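Local atomic coordinates of transcription elongation factor Spt5 (Methanocaldococcus jannaschii, PDB entry 3LPE), a protein that stimulates transcription elongation as a heterodimer with Spt4, its NGN domain being the part that engages RNA polymerase. Residues Met18-Lys23 with Ala45-Gly51; Leu28-Ala33 with Glu65-Met70. One frame throughout, in Å; residues are numbered along the deposited sequence.

Contact 1. Residues Met18-Lys23 with Ala45-Gly51; sequences MVGQEK and ASESLKG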
loop_
_atom_site.group_PDB
_atom_site.type_symbol
_atom_site.label_atom_id
_atom_site.label_comp_id
_atom_site.label_asym_id
_atom_site.label_seq_id
_atom_site.Cartn_x
_atom_site.Cartn_y
_atom_site.Cartn_z
ATOM N N MET A 18 1.548 -5.503 14.417
ATOM C CA MET A 18 2.159 -4.769 15.503
ATOM C C MET A 18 2.303 -3.303 15.157
ATOM O O MET A 18 2.634 -2.922 14.024
ATOM C CB MET A 18 3.517 -5.365 15.878
ATOM C CG MET A 18 3.371 -6.796 16.371
ATOM S SD MET A 18 4.958 -7.429 16.829
ATOM C CE MET A 18 5.121 -6.660 18.453
ATOM N N VAL A 19 2.053 -2.470 16.154
ATOM C CA VAL A 19 2.146 -1.032 15.978
ATOM C C VAL A 19 3.564 -0.663 15.619
ATOM O O VAL A 19 4.509 -1.090 16.274
ATOM C CB VAL A 19 1.665 -0.278 17.246
ATOM C CG1 VAL A 19 2.011 1.198 17.169
ATOM C CG2 VAL A 19 0.161 -0.479 17.429
ATOM N N GLY A 20 3.720 0.126 14.558
ATOM C CA GLY A 20 5.051 0.527 14.147
ATOM C C GLY A 20 5.677 -0.378 13.096
ATOM O O GLY A 20 6.698 -0.023 12.501
ATOM N N GLN A 21 5.065 -1.532 12.844
ATOM C CA GLN A 21 5.552 -2.449 11.829
ATOM C C GLN A 21 4.736 -2.380 10.522
ATOM O O GLN A 21 4.849 -3.257 9.669
ATOM C CB GLN A 21 5.508 -3.891 12.353
ATOM C CG GLN A 21 6.445 -4.131 13.531
ATOM C CD GLN A 21 7.884 -3.978 13.140
ATOM O OE1 GLN A 21 8.319 -4.545 12.140
ATOM N NE2 GLN A 21 8.642 -3.210 13.921
ATOM N N GLU A 22 3.923 -1.354 10.373
ATOM C CA GLU A 22 2.967 -1.330 9.274
ATOM C C GLU A 22 3.652 -1.331 7.908
ATOM O O GLU A 22 3.364 -2.169 7.061
ATOM C CB GLU A 22 2.037 -0.130 9.406
ATOM C CG GLU A 22 1.280 -0.089 10.744
ATOM C CD GLU A 22 2.054 0.604 11.854
ATOM O OE1 GLU A 22 3.240 0.956 11.660
ATOM O OE2 GLU A 22 1.449 0.820 12.922
ATOM N N LYS A 23 4.546 -0.384 7.700
ATOM C CA LYS A 23 5.269 -0.292 6.423
ATOM C C LYS A 23 6.135 -1.519 6.182
ATOM O O LYS A 23 6.200 -2.018 5.060
ATOM C CB LYS A 23 6.136 0.970 6.382
ATOM C CG LYS A 23 5.362 2.251 6.116
ATOM C CD LYS A 23 6.282 3.453 6.319
ATOM C CE LYS A 23 5.577 4.760 6.106
ATOM N NZ LYS A 23 6.535 5.886 6.274
ATOM N N ALA A 45 -0.606 1.481 3.902
ATOM C CA ALA A 45 -0.219 1.688 5.289
ATOM C C ALA A 45 -0.262 3.170 5.577
ATOM O O ALA A 45 0.621 3.906 5.154
ATOM C CB ALA A 45 1.176 1.116 5.567
ATOM N N SER A 46 -1.306 3.602 6.276
ATOM C CA SER A 46 -1.513 5.010 6.610
ATOM C C SER A 46 -1.024 5.320 8.018
ATOM O O SER A 46 -1.277 4.541 8.945
ATOM C CB SER A 46 -3.005 5.337 6.533
ATOM O OG SER A 46 -3.283 6.581 7.151
ATOM N N GLU A 47 -0.353 6.459 8.177
ATOM C CA GLU A 47 0.143 6.890 9.476
ATOM C C GLU A 47 -1.015 7.142 10.424
ATOM O O GLU A 47 -0.845 7.126 11.634
ATOM C CB GLU A 47 0.990 8.160 9.350
ATOM C CG GLU A 47 2.362 7.919 8.764
ATOM C CD GLU A 47 3.157 6.902 9.555
ATOM O OE1 GLU A 47 3.846 6.062 8.935
ATOM O OE2 GLU A 47 3.087 6.936 10.801
ATOM N N SER A 48 -2.198 7.378 9.877
ATOM C CA SER A 48 -3.330 7.707 10.722
ATOM C C SER A 48 -4.060 6.423 11.106
ATOM O O SER A 48 -5.122 6.444 11.732
ATOM C CB SER A 48 -4.252 8.711 10.020
ATOM O OG SER A 48 -5.116 8.039 9.138
ATOM N N LEU A 49 -3.461 5.297 10.751
ATOM C CA LEU A 49 -4.051 4.001 11.060
ATOM C C LEU A 49 -3.013 3.040 11.614
ATOM O O LEU A 49 -2.593 2.107 10.936
ATOM C CB LEU A 49 -4.695 3.398 9.816
ATOM C CG LEU A 49 -5.475 2.113 10.058
ATOM C CD1 LEU A 49 -6.474 2.340 11.182
ATOM C CD2 LEU A 49 -6.178 1.667 8.781
ATOM N N LYS A 50 -2.596 3.267 12.853
ATOM C CA LYS A 50 -1.515 2.471 13.424
ATOM C C LYS A 50 -1.979 1.061 13.792
ATOM O O LYS A 50 -3.090 0.873 14.294
ATOM C CB LYS A 50 -0.947 3.172 14.642
ATOM C CG LYS A 50 -0.768 4.662 14.448
ATOM C CD LYS A 50 -0.811 5.377 15.791
ATOM C CE LYS A 50 -1.360 6.796 15.659
ATOM N NZ LYS A 50 -1.890 7.308 16.962
ATOM N N GLY A 51 -1.126 0.078 13.543
ATOM C CA GLY A 51 -1.432 -1.308 13.858
ATOM C C GLY A 51 -2.226 -2.054 12.812
ATOM O O GLY A 51 -2.637 -3.198 13.044
#
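Ala45, the last residue of strand 40-45, turns its small methyl toward the start of helix 22-35, where its CB lies 4.1 Å from Glu22 CB; the small side chain suits this close approach. The same residue continues the sheet antiparallel onto a strand of the DNA-directed RNA polymerase subunit E'' chain. Ser46 then starts a type I turn to Leu49 and steadies it from within: its OG accepts from Ser48 N at 3.0 Å, an ST turn. Glu47, the second residue of this turn, points sideways at CB, but the end of its side chain comes back toward the helix, Glu47 OE1 lying 3.8 Å from Lys23 NZ, a long salt bridge; both side chains also pack against the subunit E'' chain. At Lys50 the chain comes alongside Val19, whose CG1 is 4.4 Å from Lys50 CB. Gly51 closes the approach. Its phi of 85° suits a residue without a side chain, and a CB there would crowd Val19 CG2, which sits 4.0 Å from Gly51 CA. Its backbone amide finds a partner: Gly51 N donates to Glu22 OE2 at 2.8 Å. That oxygen also accepts from Gly20 N at 2.9 Å, so one carboxylate ties together the type II turn Met18-Gln21, whose third position Gly20 fills with positive phi, and the end of the 45-51 loop. Gln21 is the N-cap residue, and Glu22 follows in the first turn of the helix. The arrangement belongs to the NGN domain, where the loop linking strand 12-17 to its helix is pinned against the loop of the beta-hairpin formed by strands 40-45 and 52-57.

Contact 2. Residues Leu28-Ala33 with Glu65-Met70; sequences LMASRA and ELIKGM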
loop_
_atom_site.group_PDB
_atom_site.type_symbol
_atom_site.label_atom_id
_atom_site.label_comp_id
_atom_site.label_asym_id
_atom_site.label_seq_id
_atom_site.Cartn_x
_atom_site.Cartn_y
_atom_site.Cartn_z
ATOM N N LEU A 28 6.912 -6.756 3.027
ATOM C CA LEU A 28 6.914 -8.213 2.997
ATOM C C LEU A 28 5.719 -8.757 2.233
ATOM O O LEU A 28 5.821 -9.745 1.503
ATOM C CB LEU A 28 6.892 -8.779 4.425
ATOM C CG LEU A 28 8.102 -8.394 5.270
ATOM C CD1 LEU A 28 7.920 -8.912 6.706
ATOM C CD2 LEU A 28 9.394 -8.932 4.643
ATOM N N MET A 29 4.576 -8.122 2.412
ATOM C CA MET A 29 3.369 -8.559 1.730
ATOM C C MET A 29 3.535 -8.428 0.216
ATOM O O MET A 29 3.183 -9.328 -0.539
ATOM C CB MET A 29 2.178 -7.711 2.169
ATOM C CG MET A 29 1.554 -8.155 3.482
ATOM S SD MET A 29 0.397 -6.908 4.011
ATOM C CE MET A 29 -0.667 -7.832 5.120
ATOM N N ALA A 30 4.042 -7.292 -0.224
ATOM C CA ALA A 30 4.147 -7.049 -1.674
ATOM C C ALA A 30 5.076 -8.085 -2.311
ATOM O O ALA A 30 4.786 -8.640 -3.364
ATOM C CB ALA A 30 4.646 -5.643 -1.949
ATOM N N SER A 31 6.198 -8.348 -1.656
ATOM C CA SER A 31 7.123 -9.375 -2.107
ATOM C C SER A 31 6.451 -10.740 -2.181
ATOM O O SER A 31 6.578 -11.440 -3.181
ATOM C CB SER A 31 8.346 -9.431 -1.187
ATOM O OG SER A 31 9.040 -8.205 -1.258
ATOM N N ARG A 32 5.724 -11.121 -1.133
ATOM C CA ARG A 32 5.080 -12.425 -1.136
ATOM C C ARG A 32 3.976 -12.523 -2.186
ATOM O O ARG A 32 3.762 -13.581 -2.778
ATOM C CB ARG A 32 4.531 -12.778 0.254
ATOM C CG ARG A 32 3.897 -14.146 0.331
ATOM C CD ARG A 32 3.700 -14.570 1.779
ATOM N NE ARG A 32 2.790 -15.702 1.907
ATOM C CZ ARG A 32 3.139 -16.973 1.735
ATOM N NH1 ARG A 32 4.390 -17.283 1.410
ATOM N NH2 ARG A 32 2.234 -17.934 1.874
ATOM N N ALA A 33 3.249 -11.431 -2.386
ATOM C CA ALA A 33 2.161 -11.417 -3.350
ATOM C C ALA A 33 2.711 -11.699 -4.762
ATOM O O ALA A 33 2.157 -12.504 -5.495
ATOM C CB ALA A 33 1.424 -10.076 -3.306
ATOM N N GLU A 65 -3.687 -16.375 2.494
ATOM C CA GLU A 65 -2.447 -16.953 1.993
ATOM C C GLU A 65 -1.310 -15.940 2.094
ATOM O O GLU A 65 -0.164 -16.291 2.386
ATOM C CB GLU A 65 -2.604 -17.429 0.546
ATOM C CG GLU A 65 -1.404 -18.229 0.033
ATOM C CD GLU A 65 -1.189 -19.531 0.794
ATOM O OE1 GLU A 65 -2.113 -19.972 1.502
ATOM O OE2 GLU A 65 -0.097 -20.121 0.684
ATOM N N LEU A 66 -1.641 -14.679 1.861
ATOM C CA LEU A 66 -0.653 -13.606 1.924
ATOM C C LEU A 66 -0.001 -13.554 3.319
ATOM O O LEU A 66 1.218 -13.440 3.444
ATOM C CB LEU A 66 -1.331 -12.261 1.598
ATOM C CG LEU A 66 -0.436 -11.024 1.670
ATOM C CD1 LEU A 66 0.592 -11.076 0.516
ATOM C CD2 LEU A 66 -1.260 -9.753 1.615
ATOM N N ILE A 67 -0.809 -13.658 4.370
ATOM C CA ILE A 67 -0.279 -13.423 5.715
ATOM C C ILE A 67 0.123 -14.732 6.386
ATOM O O ILE A 67 0.625 -14.739 7.499
ATOM C CB ILE A 67 -1.290 -12.669 6.638
ATOM C CG1 ILE A 67 -2.545 -13.506 6.901
ATOM C CG2 ILE A 67 -1.646 -11.304 6.085
ATOM C CD1 ILE A 67 -3.441 -12.946 8.048
ATOM N N LYS A 68 -0.122 -15.842 5.702
ATOM C CA LYS A 68 0.146 -17.156 6.272
ATOM C C LYS A 68 1.584 -17.263 6.786
ATOM O O LYS A 68 2.535 -17.204 6.004
ATOM C CB LYS A 68 -0.144 -18.242 5.241
ATOM C CG LYS A 68 -0.106 -19.672 5.773
ATOM C CD LYS A 68 -0.593 -20.639 4.702
ATOM C CE LYS A 68 -0.302 -22.078 5.074
ATOM N NZ LYS A 68 -0.531 -22.982 3.918
ATOM N N GLY A 69 1.737 -17.399 8.106
ATOM C CA GLY A 69 3.049 -17.573 8.709
ATOM C C GLY A 69 3.915 -16.323 8.746
ATOM O O GLY A 69 5.084 -16.378 9.126
ATOM N N MET A 70 3.353 -15.189 8.346
ATOM C CA MET A 70 4.079 -13.921 8.416
ATOM C C MET A 70 4.242 -13.417 9.861
ATOM O O MET A 70 3.263 -13.267 10.580
ATOM C CB MET A 70 3.363 -12.861 7.565
ATOM C CG MET A 70 4.128 -11.558 7.433
ATOM S SD MET A 70 3.376 -10.444 6.224
ATOM C CE MET A 70 3.860 -11.265 4.710
#
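Met29 lies over Leu66 and Ile67, its long unbranched side chain threading between helix 22-35 and the end of helix 60-67: Met29 CG is 3.7 Å from Leu66 CD2, and Met29 CE is 3.7 Å from Ile67 CG2. On the sheet side, Met29 and Ile67 both touch Val15, so the two helices meet on a shared apolar floor. Ala33, one turn further on, is small enough to let the helices close in; its CB is 4.0 Å from Leu66 CD1, and its CA comes within 6.4 Å of Leu66 CA. At the other end Met70 completes the type II turn Ile67-Met70, in which Gly69 takes the positive phi, and its side chain points back at the helix: Met70 CE reaches Leu28 CB at 3.9 Å while Met70 SD lies 4.0 Å from Met29 CG. Arg32 spans the more open side in an extended conformation. Arg32 NE and Arg32 NH2 each donate to Glu65 O at 3.0 Å, a weak bond joins Arg32 NE to Leu66 O at 3.2 Å, and Arg32 NH2 forms a salt bridge with Glu65 OE2 at 3.4 Å. The guanidinium thus serves carbonyls near the end of a helix, where its positive charge suits the partial negative charge. The contact combines apolar packing, most buried around Met29, Leu66 and Ala33, with charge-assisted hydrogen bonds from Arg32, which are more selective about geometry.

In the fold
Both contacts draw on helix 22-35, contact 1 at its first turn and contact 2 further along, with centres 16 Å apart and nearest atoms about 5 Å apart, not touching. Along the chain their segments alternate: 18-23, 28-33, 45-51, then 65-70. The helix is therefore held at its start to the loop between strands 40-45 and 52-57, and later to helix 60-67, with which it packs on the four-stranded antiparallel sheet of the NGN domain. Residues in both contacts also pack on the DNA-directed RNA polymerase subunit E'' chain: Lys23 and Ala45 in contact 1, Ala30 and Ala33 in contact 2. The helix thus links the domain's interior to the heterodimer interface.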